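Local coordinates for Beta/gamma crystallin domain-containing protein 1 (Homo sapiens, PDB 3CW3) that may suppress malignant melanoma, perhaps by acting on the cytoskeleton, and is represented here by one of its Greek-key beta/gamma-crystallin domains, at residues I36-R40 and G41-L45; I74-R77 and H78-E82. All coordinates share one frame; numbering follows the deposited sequence.

Contact 1: residues I36-R40 and G41-L45; sequences IKVVR and GCWIL
W43 lays its indole back over the bend that joins the two strands and presents its NE1 edge to the carbonyl of R40. The oxygen sits close to the ring plane and nearly in line with the N-H (164° at the hydrogen), but at 3.4 Å from W43 NE1 to R40 O the bond is weak. With W43 CG anti to the carbonyl carbon (chi1 -58°), the ring is thrown beside the backbone N, toward the residues just before it. V38 meets it obliquely rather than squarely: CG1 lies 3.8 Å from W43 CD1, with CG2 of V38 slightly farther from the same carbon. The same V38 CG1 also approaches G41 O, at 3.5 Å. This indole-to-backbone tie, three residues back along the chain, is consistent with the tryptophan corner described for this beta/gamma-crystallin domain, and lies where the chain leaves one sheet for the other. Just before it, V39 and R40 both face K2 in a classic beta bulge. The two strand segments run nearly antiparallel, 154° between directions, their axes 8.3 Å apart at the closest. Farther in, I36 CG1 faces L45 CD1 at 4.3 Å, and L58 touches I36, V38 and L45, while H94 stacks on W43.

Contact 2: residues I74-R77 and H78-E82; sequences ILER and HEEAE
L75 and A81 make the apolar part of this loop. The methyl of A81 points back across it, its CB 3.5 Å from L75 CB, and the L75 CD1 branch comes up to the same methyl at 3.8 Å. Water does the polar bridging: one molecule accepts the backbone N-H of A81 at 2.9 Å between A81 N and the water oxygen, and donates a weak bond to E76 OE1. E76 can reach it because its chain folds back, chi1 -65° followed by chi2 -59°, which carries the carboxylate across the loop; OE2 meanwhile takes the backbone N of E72. Like charges also come close, with E76 OE1 4.4 Å from E80 OE1. Among the flat groups, R77 CB lies over one face of the H78 ring, while the guanidinium plane is turned 65° from the imidazole, with R77 NH1 4.0 Å from H78 CE1. Crystal neighbours touch these residues, so the lattice may influence the conformation. Last comes the backbone: E79 N bonds weakly to R77 O at 3.0 Å, and H78 between them has positive phi and negative psi, the signature of a classic gamma turn.

In the fold
Contact 1 belongs to the body of the domain and contact 2 to its edge: their centres are 24 Å apart and they do not touch. Residues 36-45 pass from strand 33-40 of the four-stranded sheet to strand 42-46 of the three-stranded one, so contact 1 ties the two sheets of the sandwich together through mainly buried hydrocarbon and an indole. Residues 74-82 lie in the long loop between strands 61-66 and 91-95, with no buried side chain among those that touch; beside one small leucine-alanine contact, the work is done by water, carboxylates and an arginine-histidine pair. The elements still meet indirectly: strand 61-66 pairs with strand 33-40, and E80 and E82 touch its S66.

Contact 1: residues I36-R40 and G41-L45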
loop_
_atom_site.group_PDB
_atom_site.type_symbol
_atom_site.label_atom_id
_atom_site.label_comp_id
_atom_site.label_asym_id
_atom_site.label_seq_id
_atom_site.Cartn_x
_atom_site.Cartn_y
_atom_site.Cartn_z
ATOM N N ILE A 36 2.034 0.706 -6.457
ATOM C CA ILE A 36 3.044 0.137 -5.576
ATOM C C ILE A 36 3.884 -0.766 -6.465
ATOM O O ILE A 36 3.366 -1.712 -7.058
ATOM C CB ILE A 36 2.427 -0.748 -4.467
ATOM C CG1 ILE A 36 1.415 0.047 -3.633
ATOM C CG2 ILE A 36 3.536 -1.311 -3.590
ATOM C CD1 ILE A 36 1.987 1.256 -2.920
ATOM N N LYS A 37 5.174 -0.474 -6.564
ATOM C CA LYS A 37 6.052 -1.274 -7.398
ATOM C C LYS A 37 7.157 -1.940 -6.592
ATOM O O LYS A 37 8.125 -1.288 -6.186
ATOM C CB LYS A 37 6.669 -0.402 -8.499
ATOM C CG LYS A 37 7.582 -1.162 -9.455
ATOM C CD LYS A 37 8.107 -0.256 -10.565
ATOM C CE LYS A 37 9.062 -1.003 -11.486
ATOM N NZ LYS A 37 8.395 -2.157 -12.146
ATOM N N VAL A 38 7.005 -3.236 -6.337
ATOM C CA VAL A 38 8.039 -3.961 -5.616
ATOM C C VAL A 38 9.084 -4.278 -6.678
ATOM O O VAL A 38 8.851 -5.093 -7.574
ATOM C CB VAL A 38 7.506 -5.278 -4.989
ATOM C CG1 VAL A 38 8.669 -6.113 -4.459
ATOM C CG2 VAL A 38 6.547 -4.962 -3.848
ATOM N N VAL A 39 10.223 -3.602 -6.582
ATOM C CA VAL A 39 11.320 -3.774 -7.523
ATOM C C VAL A 39 12.062 -5.071 -7.238
ATOM O O VAL A 39 12.476 -5.784 -8.154
ATOM C CB VAL A 39 12.302 -2.589 -7.424
ATOM C CG1 VAL A 39 13.438 -2.774 -8.394
ATOM C CG2 VAL A 39 11.565 -1.285 -7.706
ATOM N N ARG A 40 12.238 -5.366 -5.957
ATOM C CA ARG A 40 12.904 -6.589 -5.542
ATOM C C ARG A 40 12.586 -6.874 -4.084
ATOM O O ARG A 40 12.285 -5.958 -3.307
ATOM C CB ARG A 40 14.419 -6.481 -5.749
ATOM C CG ARG A 40 15.044 -5.248 -5.144
ATOM C CD ARG A 40 16.555 -5.231 -5.333
ATOM N NE ARG A 40 17.136 -4.059 -4.690
ATOM C CZ ARG A 40 17.272 -2.872 -5.269
ATOM N NH1 ARG A 40 16.883 -2.688 -6.527
ATOM N NH2 ARG A 40 17.770 -1.856 -4.575
ATOM N N GLY A 41 12.632 -8.151 -3.726
ATOM C CA GLY A 41 12.351 -8.548 -2.359
ATOM C C GLY A 41 10.880 -8.816 -2.121
ATOM O O GLY A 41 10.091 -8.943 -3.064
ATOM N N CYS A 42 10.516 -8.914 -0.847
ATOM C CA CYS A 42 9.141 -9.163 -0.450
ATOM C C CYS A 42 8.762 -8.133 0.600
ATOM O O CYS A 42 9.596 -7.719 1.409
ATOM C CB CYS A 42 8.995 -10.578 0.115
ATOM S SG CYS A 42 9.451 -11.873 -1.070
ATOM N N TRP A 43 7.504 -7.721 0.585
ATOM C CA TRP A 43 7.039 -6.714 1.524
ATOM C C TRP A 43 5.631 -6.988 2.004
ATOM O O TRP A 43 4.916 -7.802 1.430
ATOM C CB TRP A 43 7.058 -5.338 0.860
ATOM C CG TRP A 43 8.402 -4.931 0.362
ATOM C CD1 TRP A 43 9.043 -5.386 -0.757
ATOM C CD2 TRP A 43 9.289 -4.003 0.986
ATOM N NE1 TRP A 43 10.282 -4.793 -0.866
ATOM C CE2 TRP A 43 10.456 -3.940 0.193
ATOM C CE3 TRP A 43 9.212 -3.216 2.144
ATOM C CZ2 TRP A 43 11.540 -3.121 0.521
ATOM C CZ3 TRP A 43 10.294 -2.401 2.469
ATOM C CH2 TRP A 43 11.440 -2.362 1.660
ATOM N N ILE A 44 5.241 -6.296 3.066
ATOM C CA ILE A 44 3.895 -6.422 3.598
ATOM C C ILE A 44 3.380 -5.025 3.905
ATOM O O ILE A 44 4.038 -4.257 4.608
ATOM C CB ILE A 44 3.844 -7.221 4.912
ATOM C CG1 ILE A 44 4.466 -8.607 4.726
ATOM C CG2 ILE A 44 2.386 -7.368 5.351
ATOM C CD1 ILE A 44 4.666 -9.338 6.028
ATOM N N LEU A 45 2.209 -4.697 3.374
ATOM C CA LEU A 45 1.607 -3.400 3.637
ATOM C C LEU A 45 0.591 -3.643 4.745
ATOM O O LEU A 45 -0.236 -4.550 4.642
ATOM C CB LEU A 45 0.893 -2.863 2.398
ATOM C CG LEU A 45 1.690 -2.751 1.098
ATOM C CD1 LEU A 45 0.789 -2.155 0.029
ATOM C CD2 LEU A 45 2.922 -1.880 1.300
#

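Contact 2: residues I74-R77 and H78-E82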
loop_
_atom_site.group_PDB
_atom_site.type_symbol
_atom_site.label_atom_id
_atom_site.label_comp_id
_atom_site.label_asym_id
_atom_site.label_seq_id
_atom_site.Cartn_x
_atom_site.Cartn_y
_atom_site.Cartn_z
ATOM N N ILE A 74 -21.426 -4.521 -0.767
ATOM C CA ILE A 74 -22.105 -3.930 -1.916
ATOM C C ILE A 74 -21.246 -3.582 -3.132
ATOM O O ILE A 74 -21.753 -3.541 -4.254
ATOM C CB ILE A 74 -22.908 -2.661 -1.495
ATOM C CG1 ILE A 74 -24.164 -3.078 -0.729
ATOM C CG2 ILE A 74 -23.313 -1.849 -2.720
ATOM C CD1 ILE A 74 -25.147 -1.941 -0.483
ATOM N N LEU A 75 -19.953 -3.363 -2.930
ATOM C CA LEU A 75 -19.102 -2.973 -4.051
ATOM C C LEU A 75 -17.947 -3.906 -4.371
ATOM O O LEU A 75 -17.132 -3.588 -5.230
ATOM C CB LEU A 75 -18.528 -1.579 -3.788
ATOM C CG LEU A 75 -19.543 -0.493 -3.432
ATOM C CD1 LEU A 75 -18.819 0.737 -2.897
ATOM C CD2 LEU A 75 -20.373 -0.158 -4.658
ATOM N N GLU A 76 -17.883 -5.055 -3.707
ATOM C CA GLU A 76 -16.773 -5.984 -3.898
ATOM C C GLU A 76 -16.614 -6.739 -5.224
ATOM O O GLU A 76 -15.484 -6.991 -5.651
ATOM C CB GLU A 76 -16.751 -6.994 -2.747
ATOM C CG GLU A 76 -16.452 -6.397 -1.371
ATOM C CD GLU A 76 -15.102 -5.695 -1.305
ATOM O OE1 GLU A 76 -14.181 -6.088 -2.056
ATOM O OE2 GLU A 76 -14.957 -4.758 -0.488
ATOM N N ARG A 77 -17.710 -7.116 -5.879
ATOM C CA ARG A 77 -17.567 -7.851 -7.137
ATOM C C ARG A 77 -17.028 -6.955 -8.251
ATOM O O ARG A 77 -17.107 -5.729 -8.167
ATOM C CB ARG A 77 -18.906 -8.464 -7.568
ATOM C CG ARG A 77 -19.553 -9.359 -6.523
ATOM C CD ARG A 77 -20.697 -10.181 -7.109
ATOM N NE ARG A 77 -20.203 -11.276 -7.944
ATOM C CZ ARG A 77 -20.339 -11.345 -9.265
ATOM N NH1 ARG A 77 -20.961 -10.380 -9.930
ATOM N NH2 ARG A 77 -19.846 -12.387 -9.924
ATOM N N HIS A 78 -16.469 -7.580 -9.281
ATOM C CA HIS A 78 -15.912 -6.881 -10.444
ATOM C C HIS A 78 -14.517 -6.297 -10.238
ATOM O O HIS A 78 -13.550 -6.772 -10.837
ATOM C CB HIS A 78 -16.845 -5.757 -10.919
ATOM C CG HIS A 78 -18.202 -6.231 -11.336
ATOM N ND1 HIS A 78 -18.392 -7.346 -12.125
ATOM C CD2 HIS A 78 -19.436 -5.735 -11.082
ATOM C CE1 HIS A 78 -19.685 -7.518 -12.335
ATOM N NE2 HIS A 78 -20.340 -6.554 -11.713
ATOM N N GLU A 79 -14.415 -5.274 -9.397
ATOM C CA GLU A 79 -13.134 -4.621 -9.147
ATOM C C GLU A 79 -13.092 -4.001 -7.755
ATOM O O GLU A 79 -14.076 -4.043 -7.013
ATOM C CB GLU A 79 -12.920 -3.518 -10.179
ATOM C CG GLU A 79 -13.930 -2.391 -10.033
ATOM C CD GLU A 79 -13.921 -1.420 -11.192
ATOM O OE1 GLU A 79 -14.699 -0.445 -11.139
ATOM O OE2 GLU A 79 -13.146 -1.626 -12.153
ATOM N N GLU A 80 -11.946 -3.420 -7.410
ATOM C CA GLU A 80 -11.777 -2.771 -6.117
ATOM C C GLU A 80 -12.514 -1.434 -6.200
ATOM O O GLU A 80 -12.310 -0.667 -7.142
ATOM C CB GLU A 80 -10.288 -2.536 -5.840
ATOM C CG GLU A 80 -9.958 -2.025 -4.441
ATOM C CD GLU A 80 -10.362 -2.997 -3.338
ATOM O OE1 GLU A 80 -10.490 -4.208 -3.613
ATOM O OE2 GLU A 80 -10.540 -2.545 -2.187
ATOM N N ALA A 81 -13.376 -1.165 -5.223
ATOM C CA ALA A 81 -14.146 0.074 -5.209
ATOM C C ALA A 81 -13.315 1.255 -4.738
ATOM O O ALA A 81 -12.929 1.330 -3.573
ATOM C CB ALA A 81 -15.377 -0.080 -4.318
ATOM N N GLU A 82 -13.051 2.184 -5.647
ATOM C CA GLU A 82 -12.268 3.363 -5.314
ATOM C C GLU A 82 -13.003 4.272 -4.331
ATOM O O GLU A 82 -14.217 4.161 -4.140
ATOM C CB GLU A 82 -11.911 4.123 -6.597
ATOM C CG GLU A 82 -10.829 3.418 -7.409
ATOM C CD GLU A 82 -10.636 3.997 -8.799
ATOM O OE1 GLU A 82 -10.825 5.220 -8.975
ATOM O OE2 GLU A 82 -10.275 3.226 -9.715
HETATM O O HOH W 1 -13.597 -3.130 -3.076
#